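Local coordinates for poly-beta-hydroxybuterate polymerase (Cupriavidus necator, PDB 5T6O), which is the catalytic domain of a class I polyhydroxybutyrate synthase, an alpha/beta-hydrolase-fold enzyme that probably acts as an acyltransferase in non-templated polyester synthesis, at residues 51-54 / 60-63. The protein carries 1 engineered substitution. Residues are numbered along the deposited sequence; the frame is centred on the assembly and turned at random.
Sequences YILD and SLVR
Leu53, in a short 3-10 turn, and the following Asp54 receive the first residues of helix 61-67. Val62 N donates to Leu53 O over 3.0 Å, meeting the carbonyl almost head-on, and Leu61 N comes equally close to the same oxygen. Beside this bond, Ser60 OG donates to Asp54 OD1 over 2.7 Å, reaching the carboxylate on its anti side and 24° out of its plane. The same hydroxyl oxygen N-caps the helix by accepting from Arg63 N at 2.8 Å, in a nearly straight bond of 173°. With OG turned anti to the backbone N of Ser60 (chi1 165°), the hydroxyl is placed between Asp54 OD1 and Arg63 N.

Apolar contacts accompany these polar bonds. Leu53 and Leu61 run side by side in the same direction, with Leu53 CD2 4.2 Å from Leu61 CD2. Val62 CG2 rests against Asp54 CB at 4.0 Å. One water receives no more than a weak bond from Leu61 N and donates to Ile52 O at 2.8 Å, adding a weaker, water-mediated link between the turn and the helix start.

Farther out, Asp54 OD1 also hydrogen-bonds Thr12 OG1, the stronger polar partner of this carboxylate, Phe118 of strand 113-118 packs on Leu53, and Trp348 and Trp351 of helix 348-358 cover Leu61. The contact thus closes the loop between strand 40-43 and helix 61-67 of the alpha/beta hydrolase fold. Because Ser60 OG donates a hydrogen bond to Asp54 OD1 while accepting one from Arg63 N, the buried carboxylate probably polarises the hydroxyl and strengthens it as a helix cap.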
loop_
_atom_site.group_PDB
_atom_site.type_symbol
_atom_site.label_atom_id
_atom_site.label_comp_id
_atom_site.label_asym_id
_atom_site.label_seq_id
_atom_site.Cartn_x
_atom_site.Cartn_y
_atom_site.Cartn_z
ATOM N N TYR A 51 -22.161 -6.858 -24.043
ATOM C CA TYR A 51 -21.849 -8.226 -24.433
ATOM C C TYR A 51 -20.605 -8.779 -23.752
ATOM O O TYR A 51 -20.243 -9.933 -24.013
ATOM C CB TYR A 51 -21.724 -8.327 -25.956
ATOM C CG TYR A 51 -20.629 -7.505 -26.592
ATOM C CD1 TYR A 51 -19.328 -8.004 -26.689
ATOM C CD2 TYR A 51 -20.905 -6.270 -27.170
ATOM C CE1 TYR A 51 -18.329 -7.273 -27.289
ATOM C CE2 TYR A 51 -19.897 -5.528 -27.789
ATOM C CZ TYR A 51 -18.618 -6.035 -27.840
ATOM O OH TYR A 51 -17.611 -5.313 -28.437
ATOM N N ILE A 52 -19.962 -8.012 -22.863
ATOM C CA ILE A 52 -19.047 -8.652 -21.921
ATOM C C ILE A 52 -19.774 -9.765 -21.169
ATOM O O ILE A 52 -19.156 -10.756 -20.763
ATOM C CB ILE A 52 -18.432 -7.612 -20.948
ATOM C CG1 ILE A 52 -17.299 -8.236 -20.117
ATOM C CG2 ILE A 52 -19.506 -7.026 -20.016
ATOM C CD1 ILE A 52 -16.207 -8.873 -20.942
ATOM N N LEU A 53 -21.095 -9.646 -21.017
ATOM C CA LEU A 53 -21.909 -10.661 -20.349
ATOM C C LEU A 53 -22.390 -11.757 -21.287
ATOM O O LEU A 53 -22.991 -12.723 -20.815
ATOM C CB LEU A 53 -23.131 -10.012 -19.692
ATOM C CG LEU A 53 -22.802 -8.952 -18.641
ATOM C CD1 LEU A 53 -24.067 -8.389 -18.055
ATOM C CD2 LEU A 53 -21.927 -9.576 -17.550
ATOM N N ASP A 54 -22.165 -11.621 -22.594
ATOM C CA ASP A 54 -22.531 -12.656 -23.573
ATOM C C ASP A 54 -21.422 -12.712 -24.622
ATOM O O ASP A 54 -21.644 -12.537 -25.811
ATOM C CB ASP A 54 -23.889 -12.361 -24.215
ATOM C CG ASP A 54 -24.310 -13.432 -25.231
ATOM O OD1 ASP A 54 -23.934 -14.603 -25.047
ATOM O OD2 ASP A 54 -25.009 -13.100 -26.218
ATOM N N SER A 60 -20.080 -17.131 -22.115
ATOM C CA SER A 60 -21.256 -16.275 -21.963
ATOM C C SER A 60 -21.941 -16.516 -20.618
ATOM O O SER A 60 -22.390 -17.634 -20.332
ATOM C CB SER A 60 -22.234 -16.535 -23.110
ATOM O OG SER A 60 -23.518 -16.000 -22.821
ATOM N N LEU A 61 -22.086 -15.454 -19.822
ATOM C CA LEU A 61 -22.897 -15.561 -18.619
ATOM C C LEU A 61 -24.372 -15.684 -18.972
ATOM O O LEU A 61 -25.108 -16.435 -18.325
ATOM C CB LEU A 61 -22.654 -14.355 -17.703
ATOM C CG LEU A 61 -23.409 -14.403 -16.379
ATOM C CD1 LEU A 61 -22.814 -15.459 -15.454
ATOM C CD2 LEU A 61 -23.439 -13.017 -15.728
ATOM N N VAL A 62 -24.826 -14.953 -19.998
ATOM C CA VAL A 62 -26.222 -15.069 -20.412
ATOM C C VAL A 62 -26.554 -16.513 -20.756
ATOM O O VAL A 62 -27.520 -17.086 -20.234
ATOM C CB VAL A 62 -26.529 -14.135 -21.596
ATOM C CG1 VAL A 62 -27.881 -14.475 -22.167
ATOM C CG2 VAL A 62 -26.496 -12.665 -21.142
ATOM N N ARG A 63 -25.766 -17.125 -21.648
ATOM C CA ARG A 63 -26.086 -18.490 -22.057
ATOM C C ARG A 63 -26.068 -19.434 -20.865
ATOM O O ARG A 63 -26.914 -20.326 -20.752
ATOM C CB ARG A 63 -25.118 -18.974 -23.134
ATOM C CG ARG A 63 -25.539 -20.306 -23.771
ATOM C CD ARG A 63 -24.428 -20.887 -24.639
ATOM N NE ARG A 63 -23.215 -21.144 -23.856
ATOM C CZ ARG A 63 -22.966 -22.284 -23.215
ATOM N NH1 ARG A 63 -23.843 -23.281 -23.267
ATOM N NH2 ARG A 63 -21.841 -22.433 -22.522
HETATM O O HOH W 1 -19.832 -13.424 -21.259
#